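UTP--glucose-1-phosphate uridylyltransferase YngB (Bacillus subtilis, PDB 7O2N) catalyses the formation of UDP-glucose from UTP and glucose-1-phosphate, a step toward the glycolipid anchor of lipoteichoic acid and toward glucosylated wall teichoic acid. Local coordinates at residues 133-144 / 246-255; 63-71 / 93-103. One frame throughout, in Å; residues are numbered along the deposited sequence.

Interaction 1: residues 133-144 / 246-255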
loop_
_atom_site.group_PDB
_atom_site.type_symbol
_atom_site.label_atom_id
_atom_site.label_comp_id
_atom_site.label_asym_id
_atom_site.label_seq_id
_atom_site.Cartn_x
_atom_site.Cartn_y
_atom_site.Cartn_z
ATOM N N ASP A 133 2.796 -5.449 -14.706
ATOM C CA ASP A 133 3.667 -4.320 -14.983
ATOM C C ASP A 133 2.810 -3.085 -15.235
ATOM O O ASP A 133 1.664 -3.206 -15.646
ATOM C CB ASP A 133 4.601 -4.660 -16.155
ATOM C CG ASP A 133 3.864 -4.850 -17.478
ATOM O OD1 ASP A 133 3.269 -3.864 -17.940
ATOM O OD2 ASP A 133 3.834 -5.991 -17.998
ATOM N N ILE A 134 3.366 -1.893 -15.037
ATOM C CA ILE A 134 2.697 -0.705 -15.548
ATOM C C ILE A 134 3.482 -0.210 -16.761
ATOM O O ILE A 134 4.703 -0.253 -16.763
ATOM C CB ILE A 134 2.514 0.347 -14.430
ATOM C CG1 ILE A 134 1.499 -0.138 -13.384
ATOM C CG2 ILE A 134 2.204 1.741 -14.966
ATOM C CD1 ILE A 134 1.752 0.362 -11.950
ATOM N N MET A 135 2.763 0.199 -17.811
ATOM C CA MET A 135 3.332 0.763 -19.023
ATOM C C MET A 135 2.966 2.241 -19.083
ATOM O O MET A 135 1.797 2.609 -18.962
ATOM C CB MET A 135 2.739 0.082 -20.251
ATOM C CG MET A 135 3.232 -1.326 -20.461
ATOM S SD MET A 135 4.535 -1.485 -21.693
ATOM C CE MET A 135 5.324 0.104 -21.469
ATOM N N VAL A 136 3.980 3.091 -19.266
ATOM C CA VAL A 136 3.753 4.498 -19.537
ATOM C C VAL A 136 4.069 4.729 -21.008
ATOM O O VAL A 136 5.172 4.406 -21.450
ATOM C CB VAL A 136 4.617 5.363 -18.603
ATOM C CG1 VAL A 136 4.209 6.829 -18.648
ATOM C CG2 VAL A 136 4.553 4.847 -17.167
ATOM N N SER A 137 3.072 5.256 -21.743
ATOM C CA SER A 137 3.034 5.201 -23.199
ATOM C C SER A 137 2.284 6.398 -23.774
ATOM O O SER A 137 1.363 6.899 -23.146
ATOM C CB SER A 137 2.395 3.924 -23.662
ATOM O OG SER A 137 3.082 2.817 -23.128
ATOM N N GLU A 138 2.658 6.817 -24.990
ATOM C CA GLU A 138 1.894 7.831 -25.704
ATOM C C GLU A 138 0.580 7.200 -26.165
ATOM O O GLU A 138 -0.492 7.803 -26.114
ATOM C CB GLU A 138 2.710 8.405 -26.866
ATOM C CG GLU A 138 4.012 9.041 -26.423
ATOM C CD GLU A 138 4.763 9.734 -27.543
ATOM O OE1 GLU A 138 5.047 10.936 -27.402
ATOM O OE2 GLU A 138 5.069 9.067 -28.551
ATOM N N THR A 139 0.691 5.955 -26.618
ATOM C CA THR A 139 -0.423 5.109 -26.980
ATOM C C THR A 139 -0.544 3.993 -25.936
ATOM O O THR A 139 0.362 3.164 -25.789
ATOM C CB THR A 139 -0.109 4.558 -28.371
ATOM O OG1 THR A 139 -0.376 5.611 -29.288
ATOM C CG2 THR A 139 -0.882 3.319 -28.753
ATOM N N PRO A 140 -1.679 3.897 -25.202
ATOM C CA PRO A 140 -1.834 2.877 -24.164
ATOM C C PRO A 140 -1.515 1.493 -24.715
ATOM O O PRO A 140 -1.920 1.141 -25.828
ATOM C CB PRO A 140 -3.320 2.974 -23.791
ATOM C CG PRO A 140 -3.704 4.390 -24.137
ATOM C CD PRO A 140 -2.888 4.718 -25.368
ATOM N N ALA A 141 -0.778 0.724 -23.905
ATOM C CA ALA A 141 -0.169 -0.520 -24.356
ATOM C C ALA A 141 -1.171 -1.395 -25.104
ATOM O O ALA A 141 -0.886 -1.818 -26.220
ATOM C CB ALA A 141 0.445 -1.247 -23.186
ATOM N N LEU A 142 -2.335 -1.667 -24.484
ATOM C CA LEU A 142 -3.319 -2.581 -25.056
ATOM C C LEU A 142 -3.835 -2.080 -26.405
ATOM O O LEU A 142 -3.971 -2.883 -27.328
ATOM C CB LEU A 142 -4.468 -2.799 -24.069
ATOM C CG LEU A 142 -5.659 -3.600 -24.587
ATOM C CD1 LEU A 142 -5.292 -5.073 -24.694
ATOM C CD2 LEU A 142 -6.843 -3.410 -23.647
ATOM N N ARG A 143 -4.110 -0.764 -26.501
ATOM C CA ARG A 143 -4.553 -0.140 -27.741
ATOM C C ARG A 143 -3.671 -0.585 -28.902
ATOM O O ARG A 143 -4.162 -0.793 -29.999
ATOM C CB ARG A 143 -4.378 1.378 -27.677
ATOM C CG ARG A 143 -4.911 2.099 -28.902
ATOM C CD ARG A 143 -6.247 2.663 -28.493
ATOM N NE ARG A 143 -7.047 3.127 -29.611
ATOM C CZ ARG A 143 -7.438 2.368 -30.629
ATOM N NH1 ARG A 143 -7.096 1.097 -30.686
ATOM N NH2 ARG A 143 -8.193 2.885 -31.577
ATOM N N GLN A 144 -2.362 -0.697 -28.636
ATOM C CA GLN A 144 -1.363 -1.044 -29.630
ATOM C C GLN A 144 -1.553 -2.480 -30.108
ATOM O O GLN A 144 -1.370 -2.735 -31.297
ATOM C CB GLN A 144 0.046 -0.841 -29.073
ATOM C CG GLN A 144 0.363 0.579 -28.600
ATOM C CD GLN A 144 1.740 0.669 -27.978
ATOM O OE1 GLN A 144 2.601 -0.203 -28.178
ATOM N NE2 GLN A 144 1.962 1.719 -27.192
ATOM N N ARG A 246 2.939 -7.622 -31.117
ATOM C CA ARG A 246 3.327 -6.227 -31.197
ATOM C C ARG A 246 4.511 -5.984 -30.260
ATOM O O ARG A 246 4.490 -6.409 -29.108
ATOM C CB ARG A 246 2.146 -5.341 -30.790
ATOM C CG ARG A 246 2.507 -3.872 -30.627
ATOM C CD ARG A 246 2.405 -3.271 -32.008
ATOM N NE ARG A 246 2.187 -1.838 -31.988
ATOM C CZ ARG A 246 3.146 -0.952 -31.790
ATOM N NH1 ARG A 246 4.379 -1.380 -31.586
ATOM N NH2 ARG A 246 2.876 0.344 -31.801
ATOM N N LEU A 247 5.554 -5.310 -30.766
ATOM C CA LEU A 247 6.547 -4.719 -29.886
ATOM C C LEU A 247 5.921 -3.455 -29.312
ATOM O O LEU A 247 5.317 -2.668 -30.035
ATOM C CB LEU A 247 7.822 -4.409 -30.670
ATOM C CG LEU A 247 9.066 -4.108 -29.828
ATOM C CD1 LEU A 247 9.835 -5.372 -29.425
ATOM C CD2 LEU A 247 9.966 -3.133 -30.568
ATOM N N LEU A 248 6.020 -3.308 -27.991
ATOM C CA LEU A 248 5.287 -2.271 -27.295
ATOM C C LEU A 248 6.166 -1.036 -27.127
ATOM O O LEU A 248 7.314 -1.124 -26.685
ATOM C CB LEU A 248 4.857 -2.828 -25.938
ATOM C CG LEU A 248 3.810 -3.938 -25.990
ATOM C CD1 LEU A 248 3.804 -4.744 -24.705
ATOM C CD2 LEU A 248 2.437 -3.358 -26.251
ATOM N N GLU A 249 5.557 0.121 -27.367
ATOM C CA GLU A 249 6.255 1.387 -27.415
ATOM C C GLU A 249 6.769 1.828 -26.043
ATOM O O GLU A 249 7.923 2.248 -25.950
ATOM C CB GLU A 249 5.434 2.427 -28.179
ATOM C CG GLU A 249 5.625 3.850 -27.688
ATOM C CD GLU A 249 4.409 4.496 -27.045
ATOM O OE1 GLU A 249 3.320 4.448 -27.650
ATOM O OE2 GLU A 249 4.561 5.069 -25.956
ATOM N N GLY A 250 5.957 1.732 -24.986
ATOM C CA GLY A 250 6.223 2.538 -23.791
ATOM C C GLY A 250 7.296 2.021 -22.818
ATOM O O GLY A 250 7.997 1.034 -23.068
ATOM N N ASN A 251 7.372 2.688 -21.660
ATOM C CA ASN A 251 8.300 2.349 -20.590
ATOM C C ASN A 251 7.626 1.464 -19.561
ATOM O O ASN A 251 6.551 1.807 -19.068
ATOM C CB ASN A 251 8.797 3.579 -19.840
ATOM C CG ASN A 251 9.972 4.205 -20.550
ATOM O OD1 ASN A 251 10.921 3.501 -20.913
ATOM N ND2 ASN A 251 9.885 5.505 -20.797
ATOM N N ARG A 252 8.298 0.359 -19.213
ATOM C CA ARG A 252 7.653 -0.734 -18.501
ATOM C C ARG A 252 8.210 -0.937 -17.085
ATOM O O ARG A 252 9.398 -1.192 -16.896
ATOM C CB ARG A 252 7.788 -2.009 -19.328
ATOM C CG ARG A 252 7.526 -3.256 -18.507
ATOM C CD ARG A 252 7.447 -4.503 -19.337
ATOM N NE ARG A 252 7.296 -5.548 -18.334
ATOM C CZ ARG A 252 8.310 -6.252 -17.847
ATOM N NH1 ARG A 252 9.532 -6.034 -18.324
ATOM N NH2 ARG A 252 8.080 -7.176 -16.921
ATOM N N TYR A 253 7.324 -0.895 -16.082
ATOM C CA TYR A 253 7.716 -1.070 -14.693
ATOM C C TYR A 253 7.082 -2.329 -14.122
ATOM O O TYR A 253 5.887 -2.328 -13.818
ATOM C CB TYR A 253 7.296 0.145 -13.875
ATOM C CG TYR A 253 7.807 1.416 -14.484
ATOM C CD1 TYR A 253 9.163 1.711 -14.503
ATOM C CD2 TYR A 253 6.933 2.284 -15.094
ATOM C CE1 TYR A 253 9.644 2.863 -15.101
ATOM C CE2 TYR A 253 7.394 3.450 -15.680
ATOM C CZ TYR A 253 8.750 3.735 -15.696
ATOM O OH TYR A 253 9.179 4.890 -16.283
ATOM N N ASP A 254 7.904 -3.386 -14.000
ATOM C CA ASP A 254 7.457 -4.643 -13.426
ATOM C C ASP A 254 7.162 -4.411 -11.946
ATOM O O ASP A 254 7.909 -3.702 -11.266
ATOM C CB ASP A 254 8.438 -5.776 -13.734
ATOM C CG ASP A 254 8.431 -6.920 -12.728
ATOM O OD1 ASP A 254 8.684 -6.664 -11.513
ATOM O OD2 ASP A 254 8.193 -8.065 -13.151
ATOM N N ILE A 255 6.039 -4.977 -11.473
ATOM C CA ILE A 255 5.629 -4.858 -10.080
ATOM C C ILE A 255 5.370 -6.237 -9.462
ATOM O O ILE A 255 4.488 -6.372 -8.611
ATOM C CB ILE A 255 4.405 -3.926 -9.964
ATOM C CG1 ILE A 255 3.207 -4.430 -10.776
ATOM C CG2 ILE A 255 4.788 -2.518 -10.360
ATOM C CD1 ILE A 255 2.028 -3.488 -10.806
#
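The carboxylate of Glu249 grips the loop after strand 133-136 with both oxygens. Glu249 OE2 takes the backbone N of Glu138 at 2.8 Å and Glu249 OE1 the backbone N of Thr139 at 3.2 Å, both on syn lone pairs. Gln144 crosses Glu249 at about a right angle. Gln144 OE1 accepts the backbone N-H of Glu249 at 3.1 Å in the carbonyl plane, on a lone pair, while Gln144 NE2 turns back to Thr139 O at 2.6 Å. The same OE1 lies over the centre of the Arg246 guanidinium, with amide and guanidinium planes 32° apart. An alanine here would probably leave the Glu249 N-H and Thr139 O without these partners and set the Glu249 carboxylate freer to turn.

Beyond it, strands 133-136 and 251-254 form a separate two-stranded antiparallel sheet, with Ile134-Tyr253 and Val136-Asn251 as hydrogen-bonded pairs. On one face, Arg252 reaches out extended, CG anti to the backbone N (chi1 163°), and brings NE to Asp133 OD2 at 3.5 Å; carboxylate and guanidinium planes stand nearly perpendicular. Their stronger polar partners lie outside the segments, Arg206 for Asp133 and Tyr170 for Arg252. On the other, Val136 CG2 meets the edge of the Tyr253 ring at CE2, 3.5 Å away. Helix 258-269 packs against Val136, Tyr253 and Ile255, helix 37-47 touches Ile134 and Ala141, and strand 206-210 lies against Met135.

Interaction 2: residues 63-71 / 93-103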
loop_
_atom_site.group_PDB
_atom_site.type_symbol
_atom_site.label_atom_id
_atom_site.label_comp_id
_atom_site.label_asym_id
_atom_site.label_seq_id
_atom_site.Cartn_x
_atom_site.Cartn_y
_atom_site.Cartn_z
ATOM N N SER A 63 -12.631 -5.425 -1.494
ATOM C CA SER A 63 -12.110 -4.080 -1.674
ATOM C C SER A 63 -11.944 -3.680 -3.145
ATOM O O SER A 63 -12.088 -2.497 -3.472
ATOM C CB SER A 63 -10.879 -3.837 -0.857
ATOM O OG SER A 63 -9.821 -4.714 -1.196
ATOM N N ILE A 64 -11.659 -4.637 -4.038
ATOM C CA ILE A 64 -11.537 -4.305 -5.451
ATOM C C ILE A 64 -12.887 -3.796 -5.966
ATOM O O ILE A 64 -12.947 -2.773 -6.640
ATOM C CB ILE A 64 -11.029 -5.499 -6.285
ATOM C CG1 ILE A 64 -9.591 -5.897 -5.949
ATOM C CG2 ILE A 64 -11.204 -5.284 -7.782
ATOM C CD1 ILE A 64 -9.357 -7.382 -6.150
ATOM N N GLU A 65 -13.965 -4.518 -5.631
ATOM C CA GLU A 65 -15.312 -4.234 -6.109
ATOM C C GLU A 65 -15.798 -2.895 -5.548
ATOM O O GLU A 65 -16.489 -2.129 -6.226
ATOM C CB GLU A 65 -16.264 -5.380 -5.732
ATOM C CG GLU A 65 -15.695 -6.765 -6.014
ATOM C CD GLU A 65 -16.493 -7.945 -5.488
ATOM O OE1 GLU A 65 -17.733 -7.815 -5.430
ATOM O OE2 GLU A 65 -15.876 -8.996 -5.150
ATOM N N ASP A 66 -15.438 -2.640 -4.291
ATOM C CA ASP A 66 -15.810 -1.435 -3.592
ATOM C C ASP A 66 -15.089 -0.247 -4.218
ATOM O O ASP A 66 -15.684 0.804 -4.395
ATOM C CB ASP A 66 -15.500 -1.582 -2.105
ATOM C CG ASP A 66 -16.642 -2.180 -1.297
ATOM O OD1 ASP A 66 -17.854 -2.035 -1.711
ATOM O OD2 ASP A 66 -16.339 -2.751 -0.231
ATOM N N HIS A 67 -13.809 -0.426 -4.550
ATOM C CA HIS A 67 -12.991 0.651 -5.081
ATOM C C HIS A 67 -13.659 1.278 -6.299
ATOM O O HIS A 67 -13.619 2.491 -6.451
ATOM C CB HIS A 67 -11.573 0.168 -5.407
ATOM C CG HIS A 67 -10.627 1.274 -5.738
ATOM N ND1 HIS A 67 -10.010 2.057 -4.751
ATOM C CD2 HIS A 67 -10.188 1.732 -6.930
ATOM C CE1 HIS A 67 -9.253 2.969 -5.339
ATOM N NE2 HIS A 67 -9.354 2.795 -6.671
ATOM N N PHE A 68 -14.287 0.467 -7.144
ATOM C CA PHE A 68 -14.801 0.979 -8.401
ATOM C C PHE A 68 -16.300 1.311 -8.338
ATOM O O PHE A 68 -16.949 1.419 -9.374
ATOM C CB PHE A 68 -14.452 0.013 -9.538
ATOM C CG PHE A 68 -12.981 -0.119 -9.845
ATOM C CD1 PHE A 68 -12.295 0.860 -10.555
ATOM C CD2 PHE A 68 -12.276 -1.237 -9.428
ATOM C CE1 PHE A 68 -10.951 0.705 -10.851
ATOM C CE2 PHE A 68 -10.925 -1.381 -9.717
ATOM C CZ PHE A 68 -10.267 -0.416 -10.440
ATOM N N ASP A 69 -16.843 1.527 -7.139
ATOM C CA ASP A 69 -18.241 1.898 -6.981
ATOM C C ASP A 69 -18.337 3.239 -6.246
ATOM O O ASP A 69 -17.324 3.815 -5.859
ATOM C CB ASP A 69 -19.017 0.737 -6.329
ATOM C CG ASP A 69 -20.525 0.927 -6.254
ATOM O OD1 ASP A 69 -21.116 1.449 -7.239
ATOM O OD2 ASP A 69 -21.101 0.549 -5.214
ATOM N N ARG A 70 -19.558 3.747 -6.061
ATOM C CA ARG A 70 -19.757 4.960 -5.291
ATOM C C ARG A 70 -19.589 4.660 -3.802
ATOM O O ARG A 70 -20.165 3.705 -3.286
ATOM C CB ARG A 70 -21.155 5.524 -5.544
ATOM C CG ARG A 70 -21.416 5.968 -6.974
ATOM C CD ARG A 70 -22.565 6.967 -7.010
ATOM N NE ARG A 70 -22.068 8.340 -6.981
ATOM C CZ ARG A 70 -21.410 8.918 -7.979
ATOM N NH1 ARG A 70 -21.168 8.244 -9.093
ATOM N NH2 ARG A 70 -20.988 10.164 -7.857
ATOM N N SER A 71 -18.795 5.485 -3.113
ATOM C CA SER A 71 -18.551 5.295 -1.689
ATOM C C SER A 71 -19.299 6.348 -0.876
ATOM O O SER A 71 -18.746 7.411 -0.588
ATOM C CB SER A 71 -17.066 5.299 -1.376
ATOM O OG SER A 71 -16.311 4.676 -2.407
ATOM N N ILE A 93 -13.409 7.452 -11.000
ATOM C CA ILE A 93 -12.863 6.114 -10.842
ATOM C C ILE A 93 -14.001 5.147 -11.123
ATOM O O ILE A 93 -13.853 4.180 -11.872
ATOM C CB ILE A 93 -12.265 5.878 -9.439
ATOM C CG1 ILE A 93 -10.993 6.691 -9.179
ATOM C CG2 ILE A 93 -12.003 4.382 -9.246
ATOM C CD1 ILE A 93 -10.707 6.937 -7.707
ATOM N N ALA A 94 -15.159 5.479 -10.547
ATOM C CA ALA A 94 -16.316 4.615 -10.623
ATOM C C ALA A 94 -16.926 4.661 -12.018
ATOM O O ALA A 94 -17.916 3.983 -12.250
ATOM C CB ALA A 94 -17.290 5.011 -9.544
ATOM N N ASP A 95 -16.301 5.405 -12.948
ATOM C CA ASP A 95 -16.855 5.609 -14.281
ATOM C C ASP A 95 -15.935 5.085 -15.384
ATOM O O ASP A 95 -16.288 5.102 -16.560
ATOM C CB ASP A 95 -17.282 7.061 -14.501
ATOM C CG ASP A 95 -18.758 7.292 -14.220
ATOM O OD1 ASP A 95 -19.116 8.451 -13.912
ATOM O OD2 ASP A 95 -19.540 6.308 -14.320
ATOM N N LEU A 96 -14.765 4.574 -15.013
ATOM C CA LEU A 96 -13.798 4.161 -16.015
ATOM C C LEU A 96 -14.391 3.152 -16.993
ATOM O O LEU A 96 -14.178 3.263 -18.184
ATOM C CB LEU A 96 -12.581 3.584 -15.295
ATOM C CG LEU A 96 -11.755 4.619 -14.548
ATOM C CD1 LEU A 96 -11.231 4.045 -13.254
ATOM C CD2 LEU A 96 -10.611 5.067 -15.428
ATOM N N ALA A 97 -15.089 2.138 -16.493
ATOM C CA ALA A 97 -15.576 1.063 -17.348
ATOM C C ALA A 97 -16.705 0.371 -16.606
ATOM O O ALA A 97 -16.971 0.713 -15.461
ATOM C CB ALA A 97 -14.463 0.087 -17.636
ATOM N N ASN A 98 -17.380 -0.576 -17.257
ATOM C CA ASN A 98 -18.407 -1.335 -16.567
ATOM C C ASN A 98 -17.737 -2.580 -16.018
ATOM O O ASN A 98 -17.325 -3.439 -16.802
ATOM C CB ASN A 98 -19.556 -1.742 -17.494
ATOM C CG ASN A 98 -20.270 -0.579 -18.143
ATOM O OD1 ASN A 98 -20.518 0.452 -17.506
ATOM N ND2 ASN A 98 -20.615 -0.755 -19.408
ATOM N N ILE A 99 -17.639 -2.651 -14.684
ATOM C CA ILE A 99 -16.824 -3.672 -14.056
ATOM C C ILE A 99 -17.715 -4.816 -13.586
ATOM O O ILE A 99 -18.522 -4.622 -12.680
ATOM C CB ILE A 99 -16.026 -3.073 -12.888
ATOM C CG1 ILE A 99 -15.333 -1.762 -13.250
ATOM C CG2 ILE A 99 -15.026 -4.083 -12.369
ATOM C CD1 ILE A 99 -14.348 -1.880 -14.381
ATOM N N HIS A 100 -17.527 -5.996 -14.184
ATOM C CA HIS A 100 -18.234 -7.209 -13.789
ATOM C C HIS A 100 -17.297 -8.108 -12.976
ATOM O O HIS A 100 -16.091 -8.030 -13.160
ATOM C CB HIS A 100 -18.732 -7.935 -15.051
ATOM C CG HIS A 100 -19.555 -7.079 -15.956
ATOM N ND1 HIS A 100 -19.120 -5.860 -16.428
ATOM C CD2 HIS A 100 -20.783 -7.252 -16.479
ATOM C CE1 HIS A 100 -20.047 -5.317 -17.184
ATOM N NE2 HIS A 100 -21.072 -6.157 -17.240
ATOM N N TYR A 101 -17.853 -8.959 -12.099
ATOM C CA TYR A 101 -17.080 -9.907 -11.299
ATOM C C TYR A 101 -17.619 -11.330 -11.401
ATOM O O TYR A 101 -18.818 -11.567 -11.506
ATOM C CB TYR A 101 -17.109 -9.545 -9.817
ATOM C CG TYR A 101 -16.640 -8.142 -9.599
ATOM C CD1 TYR A 101 -15.289 -7.831 -9.614
ATOM C CD2 TYR A 101 -17.553 -7.115 -9.465
ATOM C CE1 TYR A 101 -14.856 -6.520 -9.470
ATOM C CE2 TYR A 101 -17.137 -5.801 -9.321
ATOM C CZ TYR A 101 -15.782 -5.498 -9.334
ATOM O OH TYR A 101 -15.360 -4.206 -9.175
ATOM N N ILE A 102 -16.709 -12.288 -11.336
ATOM C CA ILE A 102 -17.085 -13.678 -11.181
ATOM C C ILE A 102 -16.110 -14.272 -10.187
ATOM O O ILE A 102 -14.956 -13.861 -10.138
ATOM C CB ILE A 102 -17.028 -14.433 -12.526
ATOM C CG1 ILE A 102 -17.499 -15.878 -12.380
ATOM C CG2 ILE A 102 -15.651 -14.371 -13.164
ATOM C CD1 ILE A 102 -18.925 -16.093 -12.771
ATOM N N ARG A 103 -16.584 -15.228 -9.397
ATOM C CA ARG A 103 -15.645 -15.885 -8.509
ATOM C C ARG A 103 -15.032 -17.095 -9.196
ATOM O O ARG A 103 -15.759 -17.929 -9.723
ATOM C CB ARG A 103 -16.337 -16.264 -7.210
ATOM C CG ARG A 103 -15.764 -15.480 -6.053
ATOM C CD ARG A 103 -16.700 -14.461 -5.462
ATOM N NE ARG A 103 -16.551 -14.782 -4.052
ATOM C CZ ARG A 103 -16.804 -13.965 -3.047
ATOM N NH1 ARG A 103 -17.223 -12.727 -3.275
ATOM N NH2 ARG A 103 -16.636 -14.409 -1.815
#
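With CG of Glu65 anti to its carbonyl carbon (chi1 -46°) and the chain extended beyond it, the aliphatic part of this acid is laid along the Tyr101 ring, whose own CG takes the corresponding position. Glu65 CG sits 3.5 Å from the centroid of the Tyr101 ring and 10° off its normal, a CH-pi contact over the face, and the carboxylate follows as a stacked plane tilted 27° from the ring. Ile64 CG2 comes obliquely to the same ring, 4.2 Å from Tyr101 CE1.

Phe68, the first residue past the helix, is wedged between the 93-96 turn and strand 98-103. Ile93 CG2 approaches Phe68 CD1 at 3.8 Å, Leu96 CD1 meets the ring edge at CE1, and Ile99 CG1 reaches Phe68 CB. His67 CD2 lies over one face of the Phe68 ring; the imidazole is hydrogen-bonded to Gln39, and Lys23 of the second subunit hydrogen-bonds to His67 O.

Helix 62-67 lies in the crossover between parallel strands 52-57 and 98-103. No hydrogen bond joins the two segments, and Glu65 OE2 stays 4.4 Å from Arg103 NH1, beyond a salt bridge. Cohesion therefore probably rests mainly on shape and dispersion, with aliphatic carbon of a charged residue serving as apolar surface.

The two contacts illustrate two ways of joining distant pieces of one GT-A nucleotidyltransferase domain: interaction 1 chiefly through backbone and carboxylate hydrogen bonds, interaction 2 through apolar surfaces. Their centres are about 23 Å apart and their nearest atoms about 10 Å, so they do not touch. Both nevertheless reach the same mixed sheet, interaction 2 through strand 98-103 and interaction 1 through strand 244-247, and helix 37-47 has side-chain contacts with both. Interaction 1 lies about 10 Å, centre to centre, from the centre of the chain; interaction 2, at about 17 Å, is within reach of the second subunit of the homodimer, which does not touch interaction 1.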